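Side-chain contacts in 433aa long hypothetical phosphoribosylglycinamide formyl transferase (Pyrococcus horikoshii, PDB 2DWC), which has no firmly assigned function here but is built like an ATP-grasp protein and holds ADP in its nucleotide pocket: residues 210-215 with 295-300; 302-305 with 311-314; 305-310 with 314-319. All blocks are in the same frame, centred on the assembly; numbering follows the deposited sequence.

Contact 1: 210-215 with 295-300; sequences EVTELA and RPHDTG. With ADP (adenosine-5'-diphosphate), chain H.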
ATOM      1  N   GLU B 210     -19.763 -18.891   6.264  1.00 25.21           N
ATOM      2  CA  GLU B 210     -20.100 -17.598   6.867  1.00 24.33           C
ATOM      3  C   GLU B 210     -19.475 -16.577   5.933  1.00 26.48           C
ATOM      4  O   GLU B 210     -18.383 -16.810   5.395  1.00 24.66           O
ATOM      5  CB  GLU B 210     -19.435 -17.432   8.224  1.00 29.38           C
ATOM      6  CG  GLU B 210     -19.572 -18.567   9.174  1.00 43.09           C
ATOM      7  CD  GLU B 210     -18.918 -18.253  10.498  1.00 40.63           C
ATOM      8  OE1 GLU B 210     -18.273 -19.158  11.054  1.00 40.79           O
ATOM      9  OE2 GLU B 210     -19.056 -17.097  10.985  1.00 44.28           O
ATOM     10  N   VAL B 211     -20.136 -15.442   5.754  1.00 25.03           N
ATOM     11  CA  VAL B 211     -19.602 -14.411   4.869  1.00 23.07           C
ATOM     12  C   VAL B 211     -19.643 -13.039   5.534  1.00 21.75           C
ATOM     13  O   VAL B 211     -20.458 -12.770   6.408  1.00 24.42           O
ATOM     14  CB  VAL B 211     -20.396 -14.305   3.556  1.00 29.63           C
ATOM     15  CG1 VAL B 211     -20.304 -15.624   2.753  1.00 29.82           C
ATOM     16  CG2 VAL B 211     -21.835 -13.982   3.878  1.00 26.23           C
ATOM     17  N   THR B 212     -18.720 -12.181   5.124  1.00 20.85           N
ATOM     18  CA  THR B 212     -18.703 -10.811   5.639  1.00 17.65           C
ATOM     19  C   THR B 212     -19.007  -9.965   4.427  1.00 18.61           C
ATOM     20  O   THR B 212     -18.307 -10.094   3.405  1.00 20.97           O
ATOM     21  CB  THR B 212     -17.288 -10.383   6.091  1.00 21.15           C
ATOM     22  OG1 THR B 212     -16.806 -11.240   7.142  1.00 23.67           O
ATOM     23  CG2 THR B 212     -17.343  -8.956   6.623  1.00 23.32           C
ATOM     24  N   GLU B 213     -20.091  -9.179   4.469  1.00 17.83           N
ATOM     25  CA  GLU B 213     -20.373  -8.279   3.368  1.00 17.31           C
ATOM     26  C   GLU B 213     -19.859  -6.896   3.796  1.00 17.82           C
ATOM     27  O   GLU B 213     -20.361  -6.301   4.780  1.00 19.21           O
ATOM     28  CB  GLU B 213     -21.876  -8.205   3.063  1.00 20.71           C
ATOM     29  CG  GLU B 213     -22.202  -7.236   1.931  1.00 17.49           C
ATOM     30  CD  GLU B 213     -21.404  -7.502   0.654  1.00 20.70           C
ATOM     31  OE1 GLU B 213     -21.193  -8.689   0.338  1.00 20.63           O
ATOM     32  OE2 GLU B 213     -21.001  -6.530  -0.050  1.00 19.38           O
ATOM     33  N   LEU B 214     -18.875  -6.382   3.045  1.00 18.85           N
ATOM     34  CA  LEU B 214     -18.238  -5.099   3.383  1.00 19.25           C
ATOM     35  C   LEU B 214     -18.934  -3.909   2.776  1.00 18.04           C
ATOM     36  O   LEU B 214     -18.337  -3.140   2.014  1.00 17.67           O
ATOM     37  CB  LEU B 214     -16.770  -5.169   2.933  1.00 18.81           C
ATOM     38  CG  LEU B 214     -15.973  -6.249   3.682  1.00 25.11           C
ATOM     39  CD1 LEU B 214     -14.643  -6.523   2.922  1.00 21.55           C
ATOM     40  CD2 LEU B 214     -15.717  -5.800   5.147  1.00 26.71           C
ATOM     41  N   ALA B 215     -20.224  -3.744   3.105  1.00 20.60           N
ATOM     42  CA  ALA B 215     -21.012  -2.621   2.561  1.00 19.01           C
ATOM     43  C   ALA B 215     -20.411  -1.268   2.992  1.00 16.93           C
ATOM     44  O   ALA B 215     -20.034  -1.083   4.150  1.00 21.03           O
ATOM     45  CB  ALA B 215     -22.453  -2.714   3.065  1.00 20.74           C
ATOM     46  N   ARG B 295     -17.234  -1.008  11.154  1.00 19.74           N
ATOM     47  CA  ARG B 295     -15.882  -0.566  10.794  1.00 18.35           C
ATOM     48  C   ARG B 295     -15.234  -1.691  10.042  1.00 19.81           C
ATOM     49  O   ARG B 295     -15.780  -2.796   9.980  1.00 20.33           O
ATOM     50  CB  ARG B 295     -15.092  -0.309  12.106  1.00 18.89           C
ATOM     51  CG  ARG B 295     -15.051  -1.477  13.119  1.00 23.45           C
ATOM     52  CD  ARG B 295     -14.371  -0.973  14.443  1.00 34.76           C
ATOM     53  NE  ARG B 295     -15.170  -1.355  15.588  1.00 48.52           N
ATOM     54  CZ  ARG B 295     -16.038  -0.589  16.260  1.00 49.63           C
ATOM     55  NH1 ARG B 295     -16.306   0.721  15.985  1.00 25.94           N
ATOM     56  NH2 ARG B 295     -16.710  -1.192  17.218  1.00 51.01           N
ATOM     57  N   PRO B 296     -14.044  -1.442   9.476  1.00 19.51           N
ATOM     58  CA  PRO B 296     -13.285  -2.454   8.735  1.00 19.67           C
ATOM     59  C   PRO B 296     -13.143  -3.666   9.688  1.00 20.38           C
ATOM     60  O   PRO B 296     -13.038  -3.511  10.914  1.00 21.55           O
ATOM     61  CB  PRO B 296     -11.935  -1.773   8.505  1.00 19.10           C
ATOM     62  CG  PRO B 296     -12.307  -0.320   8.299  1.00 20.06           C
ATOM     63  CD  PRO B 296     -13.437  -0.087   9.334  1.00 20.10           C
ATOM     64  N   HIS B 297     -13.133  -4.862   9.123  1.00 16.06           N
ATOM     65  CA  HIS B 297     -13.107  -6.083   9.893  1.00 20.21           C
ATOM     66  C   HIS B 297     -11.917  -6.939   9.435  1.00 19.35           C
ATOM     67  O   HIS B 297     -11.534  -6.890   8.249  1.00 21.60           O
ATOM     68  CB  HIS B 297     -14.428  -6.824   9.608  1.00 26.85           C
ATOM     69  CG  HIS B 297     -14.683  -7.983  10.510  1.00 26.74           C
ATOM     70  ND1 HIS B 297     -14.830  -7.843  11.875  1.00 33.73           N
ATOM     71  CD2 HIS B 297     -14.845  -9.302  10.245  1.00 29.55           C
ATOM     72  CE1 HIS B 297     -15.070  -9.026  12.413  1.00 36.51           C
ATOM     73  NE2 HIS B 297     -15.083  -9.928  11.446  1.00 30.58           N
ATOM     74  N   ASP B 298     -11.376  -7.759  10.331  1.00 20.08           N
ATOM     75  CA  ASP B 298     -10.222  -8.542   9.940  1.00 19.69           C
ATOM     76  C   ASP B 298     -10.362  -9.443   8.717  1.00 19.64           C
ATOM     77  O   ASP B 298      -9.431  -9.536   7.923  1.00 19.14           O
ATOM     78  CB  ASP B 298      -9.653  -9.325  11.149  1.00 25.22           C
ATOM     79  CG  ASP B 298     -10.696 -10.156  11.883  1.00 34.62           C
ATOM     80  OD1 ASP B 298     -10.390 -10.583  13.027  1.00 26.96           O
ATOM     81  OD2 ASP B 298     -11.799 -10.403  11.341  1.00 26.94           O
ATOM     82  N   THR B 299     -11.533 -10.042   8.516  1.00 20.13           N
ATOM     83  CA  THR B 299     -11.720 -10.938   7.367  1.00 19.19           C
ATOM     84  C   THR B 299     -11.543 -10.160   6.077  1.00 19.01           C
ATOM     85  O   THR B 299     -11.137 -10.720   5.056  1.00 22.55           O
ATOM     86  CB  THR B 299     -13.119 -11.562   7.401  1.00 24.14           C
ATOM     87  OG1 THR B 299     -14.093 -10.517   7.327  1.00 22.47           O
ATOM     88  CG2 THR B 299     -13.300 -12.365   8.732  1.00 24.76           C
ATOM     89  N   GLY B 300     -11.811  -8.862   6.155  1.00 19.49           N
ATOM     90  CA  GLY B 300     -11.673  -7.982   5.003  1.00 18.71           C
ATOM     91  C   GLY B 300     -10.242  -7.708   4.581  1.00 15.74           C
ATOM     92  O   GLY B 300     -10.037  -7.054   3.573  1.00 17.10           O
TER
HETATM   93  PB  ADP H 502     -18.278 -13.235  18.143  1.00 75.03           P
HETATM   94  O1B ADP H 502     -17.974 -11.878  17.636  1.00 77.88           O
HETATM   95  O2B ADP H 502     -17.353 -14.509  17.799  1.00 79.04           O
HETATM   96  O3B ADP H 502     -19.198 -13.471  19.442  1.00 74.12           O
HETATM   97  PA  ADP H 502     -20.469 -14.831  17.421  1.00 45.27           P
HETATM   98  O1A ADP H 502     -20.386 -15.295  18.824  1.00 70.72           O
HETATM   99  O2A ADP H 502     -21.928 -14.243  17.088  1.00 55.90           O
HETATM  100  O3A ADP H 502     -19.431 -13.645  17.097  1.00 70.87           O
HETATM  101  O5' ADP H 502     -20.178 -16.017  16.377  1.00 56.51           O
HETATM  102  C5' ADP H 502     -18.936 -16.724  16.414  1.00 51.07           C
HETATM  103  C4' ADP H 502     -19.075 -18.006  15.593  1.00 55.00           C
HETATM  104  O4' ADP H 502     -19.866 -18.999  16.265  1.00 44.72           O
HETATM  105  C3' ADP H 502     -19.843 -17.698  14.308  1.00 54.03           C
HETATM  106  O3' ADP H 502     -18.944 -17.132  13.351  1.00 56.85           O
HETATM  107  C2' ADP H 502     -20.182 -19.135  13.921  1.00 49.53           C
HETATM  108  O2' ADP H 502     -18.987 -19.813  13.523  1.00 49.12           O
HETATM  109  C1' ADP H 502     -20.657 -19.676  15.270  1.00 47.83           C
HETATM  110  N9  ADP H 502     -22.074 -19.324  15.516  1.00 45.52           N
HETATM  111  C8  ADP H 502     -22.521 -18.279  16.206  1.00 42.23           C
HETATM  112  N7  ADP H 502     -23.855 -18.302  16.234  1.00 34.96           N
HETATM  113  C5  ADP H 502     -24.256 -19.372  15.564  1.00 40.79           C
HETATM  114  C6  ADP H 502     -25.501 -19.911  15.246  1.00 42.75           C
HETATM  115  N6  ADP H 502     -26.615 -19.343  15.696  1.00 32.22           N
HETATM  116  N1  ADP H 502     -25.552 -21.029  14.509  1.00 34.78           N
HETATM  117  C2  ADP H 502     -24.451 -21.625  14.087  1.00 37.62           C
HETATM  118  N3  ADP H 502     -23.252 -21.142  14.373  1.00 40.78           N
HETATM  119  C4  ADP H 502     -23.123 -20.028  15.101  1.00 45.22           C

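Contact 2: 302-305 with 311-314; sequences VTLA and FSEF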
ATOM      1  N   VAL B 302      -8.435  -9.591   3.152  1.00 16.61           N
ATOM      2  CA  VAL B 302      -8.257 -10.169   1.806  1.00 16.05           C
ATOM      3  C   VAL B 302      -8.320  -9.086   0.705  1.00 15.50           C
ATOM      4  O   VAL B 302      -7.650  -9.196  -0.338  1.00 15.99           O
ATOM      5  CB  VAL B 302      -9.318 -11.256   1.548  1.00 18.05           C
ATOM      6  CG1 VAL B 302     -10.727 -10.666   1.544  1.00 20.28           C
ATOM      7  CG2 VAL B 302      -9.020 -11.937   0.182  1.00 17.14           C
ATOM      8  N   THR B 303      -9.070  -8.002   0.950  1.00 19.10           N
ATOM      9  CA  THR B 303      -9.188  -6.945  -0.051  1.00 18.82           C
ATOM     10  C   THR B 303      -7.889  -6.168  -0.321  1.00 15.07           C
ATOM     11  O   THR B 303      -7.798  -5.411  -1.288  1.00 18.10           O
ATOM     12  CB  THR B 303     -10.335  -5.966   0.260  1.00 19.14           C
ATOM     13  OG1 THR B 303     -10.061  -5.277   1.486  1.00 17.85           O
ATOM     14  CG2 THR B 303     -11.676  -6.746   0.360  1.00 18.97           C
ATOM     15  N   LEU B 304      -6.868  -6.407   0.515  1.00 16.10           N
ATOM     16  CA  LEU B 304      -5.542  -5.832   0.270  1.00 15.64           C
ATOM     17  C   LEU B 304      -5.035  -6.462  -1.039  1.00 19.25           C
ATOM     18  O   LEU B 304      -4.173  -5.906  -1.719  1.00 21.07           O
ATOM     19  CB  LEU B 304      -4.601  -6.248   1.403  1.00 16.77           C
ATOM     20  CG  LEU B 304      -4.953  -5.536   2.708  1.00 18.10           C
ATOM     21  CD1 LEU B 304      -4.047  -6.092   3.844  1.00 20.99           C
ATOM     22  CD2 LEU B 304      -4.717  -4.009   2.550  1.00 16.91           C
ATOM     23  N   ALA B 305      -5.556  -7.639  -1.390  1.00 17.51           N
ATOM     24  CA  ALA B 305      -5.097  -8.236  -2.652  1.00 17.28           C
ATOM     25  C   ALA B 305      -6.207  -8.405  -3.701  1.00 22.68           C
ATOM     26  O   ALA B 305      -5.937  -8.333  -4.905  1.00 22.75           O
ATOM     27  CB  ALA B 305      -4.420  -9.604  -2.391  1.00 20.50           C
ATOM     28  N   PHE B 311      -8.139   0.704  -3.077  1.00 16.97           N
ATOM     29  CA  PHE B 311      -9.535   0.317  -2.860  1.00 19.56           C
ATOM     30  C   PHE B 311      -9.773  -0.861  -1.902  1.00 18.37           C
ATOM     31  O   PHE B 311     -10.827  -1.480  -1.940  1.00 16.20           O
ATOM     32  CB  PHE B 311     -10.217   0.072  -4.215  1.00 20.33           C
ATOM     33  CG  PHE B 311     -10.520   1.340  -4.958  1.00 19.55           C
ATOM     34  CD1 PHE B 311      -9.788   1.708  -6.090  1.00 17.33           C
ATOM     35  CD2 PHE B 311     -11.535   2.195  -4.500  1.00 21.83           C
ATOM     36  CE1 PHE B 311     -10.076   2.915  -6.762  1.00 18.08           C
ATOM     37  CE2 PHE B 311     -11.827   3.396  -5.159  1.00 18.17           C
ATOM     38  CZ  PHE B 311     -11.098   3.754  -6.288  1.00 16.80           C
ATOM     39  N   SER B 312      -8.788  -1.191  -1.053  1.00 16.10           N
ATOM     40  CA  SER B 312      -9.037  -2.237  -0.047  1.00 12.86           C
ATOM     41  C   SER B 312     -10.120  -1.688   0.885  1.00 14.65           C
ATOM     42  O   SER B 312     -10.487  -0.514   0.799  1.00 16.86           O
ATOM     43  CB  SER B 312      -7.780  -2.457   0.837  1.00 15.38           C
ATOM     44  OG  SER B 312      -7.592  -1.268   1.628  1.00 16.39           O
ATOM     45  N   GLU B 313     -10.611  -2.523   1.800  1.00 14.05           N
ATOM     46  CA  GLU B 313     -11.642  -2.041   2.713  1.00 15.69           C
ATOM     47  C   GLU B 313     -11.133  -0.835   3.510  1.00 16.62           C
ATOM     48  O   GLU B 313     -11.924  -0.014   3.955  1.00 15.75           O
ATOM     49  CB  GLU B 313     -12.121  -3.150   3.707  1.00 13.60           C
ATOM     50  CG  GLU B 313     -10.986  -3.774   4.545  1.00 15.35           C
ATOM     51  CD  GLU B 313     -11.519  -4.543   5.768  1.00 18.78           C
ATOM     52  OE1 GLU B 313     -10.698  -5.256   6.404  1.00 18.89           O
ATOM     53  OE2 GLU B 313     -12.728  -4.404   6.098  1.00 21.00           O
ATOM     54  N   PHE B 314      -9.816  -0.763   3.734  1.00 14.80           N
ATOM     55  CA  PHE B 314      -9.265   0.358   4.518  1.00 15.04           C
ATOM     56  C   PHE B 314      -9.327   1.672   3.780  1.00 15.74           C
ATOM     57  O   PHE B 314      -9.648   2.720   4.382  1.00 16.08           O
ATOM     58  CB  PHE B 314      -7.824  -0.018   4.909  1.00 14.44           C
ATOM     59  CG  PHE B 314      -7.762  -1.365   5.531  1.00 14.54           C
ATOM     60  CD1 PHE B 314      -8.369  -1.601   6.754  1.00 18.83           C
ATOM     61  CD2 PHE B 314      -7.173  -2.437   4.832  1.00 14.63           C
ATOM     62  CE1 PHE B 314      -8.418  -2.890   7.302  1.00 20.14           C
ATOM     63  CE2 PHE B 314      -7.202  -3.727   5.362  1.00 18.08           C
ATOM     64  CZ  PHE B 314      -7.834  -3.963   6.603  1.00 17.51           C
TER

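Contact 3: 305-310 with 314-319; sequences ASHPPG and FALHLR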
ATOM      1  N   ALA B 305      -5.556  -7.639  -1.390  1.00 17.51           N
ATOM      2  CA  ALA B 305      -5.097  -8.236  -2.652  1.00 17.28           C
ATOM      3  C   ALA B 305      -6.207  -8.405  -3.701  1.00 22.68           C
ATOM      4  O   ALA B 305      -5.937  -8.333  -4.905  1.00 22.75           O
ATOM      5  CB  ALA B 305      -4.420  -9.604  -2.391  1.00 20.50           C
ATOM      6  N   SER B 306      -7.433  -8.655  -3.251  1.00 17.42           N
ATOM      7  CA  SER B 306      -8.540  -8.882  -4.205  1.00 16.90           C
ATOM      8  C   SER B 306      -9.153  -7.613  -4.752  1.00 22.46           C
ATOM      9  O   SER B 306      -9.819  -7.651  -5.772  1.00 21.99           O
ATOM     10  CB  SER B 306      -9.610  -9.748  -3.548  1.00 20.45           C
ATOM     11  OG  SER B 306     -10.071  -9.101  -2.381  1.00 18.90           O
ATOM     12  N   HIS B 307      -8.984  -6.478  -4.066  1.00 19.01           N
ATOM     13  CA  HIS B 307      -9.451  -5.223  -4.627  1.00 18.27           C
ATOM     14  C   HIS B 307      -8.279  -4.507  -5.281  1.00 20.87           C
ATOM     15  O   HIS B 307      -7.120  -4.774  -4.936  1.00 20.89           O
ATOM     16  CB  HIS B 307     -10.040  -4.309  -3.544  1.00 19.77           C
ATOM     17  CG  HIS B 307     -11.442  -4.675  -3.155  1.00 16.76           C
ATOM     18  ND1 HIS B 307     -12.204  -3.888  -2.324  1.00 18.18           N
ATOM     19  CD2 HIS B 307     -12.192  -5.774  -3.430  1.00 16.40           C
ATOM     20  CE1 HIS B 307     -13.365  -4.487  -2.095  1.00 19.01           C
ATOM     21  NE2 HIS B 307     -13.385  -5.633  -2.755  1.00 19.51           N
ATOM     22  N   PRO B 308      -8.557  -3.560  -6.197  1.00 18.41           N
ATOM     23  CA  PRO B 308      -7.483  -2.818  -6.872  1.00 19.76           C
ATOM     24  C   PRO B 308      -6.773  -1.836  -5.923  1.00 24.02           C
ATOM     25  O   PRO B 308      -7.248  -1.568  -4.836  1.00 19.91           O
ATOM     26  CB  PRO B 308      -8.203  -2.147  -8.049  1.00 23.82           C
ATOM     27  CG  PRO B 308      -9.637  -2.057  -7.645  1.00 30.90           C
ATOM     28  CD  PRO B 308      -9.901  -3.229  -6.728  1.00 23.11           C
ATOM     29  N   PRO B 309      -5.594  -1.314  -6.318  1.00 22.20           N
ATOM     30  CA  PRO B 309      -4.873  -0.389  -5.455  1.00 22.99           C
ATOM     31  C   PRO B 309      -5.696   0.838  -5.067  1.00 23.28           C
ATOM     32  O   PRO B 309      -6.454   1.388  -5.879  1.00 26.27           O
ATOM     33  CB  PRO B 309      -3.622  -0.044  -6.277  1.00 34.46           C
ATOM     34  CG  PRO B 309      -4.028  -0.291  -7.670  1.00 32.62           C
ATOM     35  CD  PRO B 309      -4.907  -1.495  -7.616  1.00 25.19           C
ATOM     36  N   GLY B 310      -5.576   1.211  -3.795  1.00 22.17           N
ATOM     37  CA  GLY B 310      -6.331   2.351  -3.292  1.00 22.81           C
ATOM     38  C   GLY B 310      -7.793   2.002  -3.042  1.00 18.48           C
ATOM     39  O   GLY B 310      -8.601   2.906  -2.832  1.00 19.00           O
ATOM     40  N   PHE B 314      -9.816  -0.763   3.734  1.00 14.80           N
ATOM     41  CA  PHE B 314      -9.265   0.358   4.518  1.00 15.04           C
ATOM     42  C   PHE B 314      -9.327   1.672   3.780  1.00 15.74           C
ATOM     43  O   PHE B 314      -9.648   2.720   4.382  1.00 16.08           O
ATOM     44  CB  PHE B 314      -7.824  -0.018   4.909  1.00 14.44           C
ATOM     45  CG  PHE B 314      -7.762  -1.365   5.531  1.00 14.54           C
ATOM     46  CD1 PHE B 314      -8.369  -1.601   6.754  1.00 18.83           C
ATOM     47  CD2 PHE B 314      -7.173  -2.437   4.832  1.00 14.63           C
ATOM     48  CE1 PHE B 314      -8.418  -2.890   7.302  1.00 20.14           C
ATOM     49  CE2 PHE B 314      -7.202  -3.727   5.362  1.00 18.08           C
ATOM     50  CZ  PHE B 314      -7.834  -3.963   6.603  1.00 17.51           C
ATOM     51  N   ALA B 315      -9.009   1.629   2.485  1.00 17.92           N
ATOM     52  CA  ALA B 315      -9.059   2.797   1.651  1.00 16.96           C
ATOM     53  C   ALA B 315     -10.536   3.152   1.375  1.00 14.44           C
ATOM     54  O   ALA B 315     -10.857   4.332   1.259  1.00 16.85           O
ATOM     55  CB  ALA B 315      -8.321   2.532   0.301  1.00 18.36           C
ATOM     56  N   LEU B 316     -11.405   2.142   1.293  1.00 14.00           N
ATOM     57  CA  LEU B 316     -12.845   2.435   1.054  1.00 16.04           C
ATOM     58  C   LEU B 316     -13.371   3.166   2.287  1.00 16.81           C
ATOM     59  O   LEU B 316     -14.102   4.137   2.171  1.00 15.48           O
ATOM     60  CB  LEU B 316     -13.650   1.156   0.861  1.00 15.69           C
ATOM     61  CG  LEU B 316     -13.387   0.504  -0.504  1.00 17.01           C
ATOM     62  CD1 LEU B 316     -14.002  -0.893  -0.546  1.00 15.66           C
ATOM     63  CD2 LEU B 316     -13.972   1.401  -1.634  1.00 17.76           C
ATOM     64  N   HIS B 317     -12.991   2.684   3.463  1.00 17.16           N
ATOM     65  CA  HIS B 317     -13.431   3.331   4.706  1.00 17.40           C
ATOM     66  C   HIS B 317     -12.912   4.756   4.763  1.00 16.91           C
ATOM     67  O   HIS B 317     -13.649   5.683   5.071  1.00 16.35           O
ATOM     68  CB  HIS B 317     -12.867   2.556   5.916  1.00 15.46           C
ATOM     69  CG  HIS B 317     -13.493   2.903   7.229  1.00 16.59           C
ATOM     70  ND1 HIS B 317     -14.856   2.891   7.444  1.00 16.12           N
ATOM     71  CD2 HIS B 317     -12.924   3.205   8.422  1.00 16.09           C
ATOM     72  CE1 HIS B 317     -15.102   3.151   8.718  1.00 21.70           C
ATOM     73  NE2 HIS B 317     -13.945   3.348   9.338  1.00 16.11           N
ATOM     74  N   LEU B 318     -11.612   4.927   4.527  1.00 15.67           N
ATOM     75  CA  LEU B 318     -11.021   6.262   4.611  1.00 17.08           C
ATOM     76  C   LEU B 318     -11.697   7.245   3.639  1.00 19.87           C
ATOM     77  O   LEU B 318     -12.027   8.385   3.991  1.00 16.06           O
ATOM     78  CB  LEU B 318      -9.518   6.193   4.306  1.00 17.56           C
ATOM     79  CG  LEU B 318      -8.829   7.565   4.320  1.00 19.59           C
ATOM     80  CD1 LEU B 318      -8.844   8.136   5.745  1.00 16.01           C
ATOM     81  CD2 LEU B 318      -7.388   7.416   3.820  1.00 22.70           C
ATOM     82  N   ARG B 319     -11.855   6.810   2.400  1.00 14.81           N
ATOM     83  CA  ARG B 319     -12.494   7.697   1.424  1.00 15.86           C
ATOM     84  C   ARG B 319     -13.896   8.058   1.885  1.00 16.24           C
ATOM     85  O   ARG B 319     -14.291   9.226   1.863  1.00 15.85           O
ATOM     86  CB  ARG B 319     -12.529   7.010   0.037  1.00 17.02           C
ATOM     87  CG  ARG B 319     -11.099   7.042  -0.618  1.00 16.93           C
ATOM     88  CD  ARG B 319     -11.004   6.162  -1.840  1.00 19.62           C
ATOM     89  NE  ARG B 319     -11.836   6.670  -2.922  1.00 21.85           N
ATOM     90  CZ  ARG B 319     -11.421   6.886  -4.182  1.00 23.25           C
ATOM     91  NH1 ARG B 319     -10.171   6.665  -4.547  1.00 20.38           N
ATOM     92  NH2 ARG B 319     -12.293   7.297  -5.111  1.00 16.61           N
TER
HETATM   93  O   HOH W   1      -7.902   5.449  -3.207  1.00 20.51           O

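Contact 1: 210-215 with 295-300
T212 OG1 is gripped from two directions: T299 OG1 donates to it at 2.8 Å, and it is also hydrogen-bonded to E279 OE2 on strand 274-283. With its acceptor role taken up by T299, the T212 hydroxyl would be left to give its own proton to that carboxylate. With chi1 61°, T299 OG1 lies between its backbone N and carbonyl carbon, and from there it meets T212 OG1. On the other side of the bond T212 OG1 is anti to its carbonyl carbon and CG2 anti to the backbone N, and this T212 CG2 methyl also lies against T299 OG1 at 3.7 Å. The H297 imidazole stands beside the pair. T299 OG1 lies at its edge and in its plane, D298 OD2 rides 3.3 Å above one face near the rim, and T212 OG1 comes obliquely to CD2 at 4.2 Å.

Farther along, L214 CD1 packs on G300 CA at 3.9 Å. G300 N bonds to H297 O at 2.9 Å, and L214 itself centres an inverse gamma turn.

At the other end of 210-215, E210 OE1 accepts from ADP O2' at 2.7 Å; the OE2 to O3' approach is too short to be trusted. A carboxylate facing the ribose hydroxyls from the strand that 295-300 packs against is characteristic of the ATP-grasp nucleotide site.

Contact 2: 302-305 with 311-314
T303 and E313 make the one hydrogen bond that crosses this contact: E313 N gives its proton to T303 OG1 at 2.8 Å, nearly straight at 160°. The same hydroxyl is bonded to G300 O, so it accepts from one helix while donating back to the loop before its own. A chi1 of 64°, which lodges OG1 between the backbone N and carbonyl carbon, turns it toward 311-314.

S312 supplies the capping bond. It is the N-cap of helix 313-322, and its OG accepts weakly from F314 N, at 3.1 Å and a bent 128°, and weakly again from A315 N. All three leading amides of the helix thus find a hydroxyl acceptor, one across the contact and two at the cap.

The apolar part lies alongside. L304 approaches the rim of the F314 ring near its plane, CD2 standing 3.7 Å from F314 CD2, and the same methyl reaches S312 CB at 3.8 Å. E313 CG takes a face of that ring, 3.7 Å above its centre, with E313 OE2 carried on to H297 N. L30, E33 and I34 of helix 29-40 also touch F314, and in the second subunit P309 packs on A305.

Contact 3: 305-310 with 314-319
H307 reaches L316 by the edge of its ring. Traced outward, H307 CB passes near S312 N, and a chi1 of -80° then carries the imidazole toward helix 313-322. ND1 bonds to F311 O, just before that helix, and also lies 3.9 Å from L316 CD1. CE1 is 4.0 Å from the same methyl, which therefore abuts the ND1-CE1 side of the ring in its plane; the two side chains cross at about a right angle. NE2, at the tip, has a weak hydrogen bond with Q247 NE2. With ND1 facing a carbonyl and NE2 an amide nitrogen, the pattern is consistent with a neutral ring protonated on ND1. F337 meets the imidazole with its ring tilted by about 45°.

The second half of the contact centres on G310, whose carbonyl oxygen presses on A315 CB at a tight 3.2 Å. A water donates to G310 O at 2.7 Å and accepts from R319 NH1 at 2.9 Å, lying at the edge of the guanidinium and in its plane. R319 NH2 is held by P325 O, which helps fix the rotation of the group.

P308, P309 and R319 touch W393, L304 and T372 of the second subunit. With G310 at positive phi (77°), the arrangement is a short loop joining the one-turn helix 303-306 to helix 313-322, its P308-P309 part packed against the second subunit.

In the fold
All three contacts are buried, but contact 1 lies deepest, its centre about 6 Å from that of the chain, against about 12 Å for contact 2 and 14 Å for contact 3. Contact 1 joins a sheet strand to a loop through hydroxyls and ends at the nucleotide; no other protein chain touches it. Contacts 2 and 3 share helices 303-306 and 313-322, with centres about 5 Å apart, and both reach the second subunit. Contact 2 works through capping and an aromatic edge, contact 3 through an imidazole edge and a bridging water. The carboxylate of E313 joins contacts 1 and 2, while P296 CD packs on H317 CD2 at 3.5 Å between contacts 1 and 3.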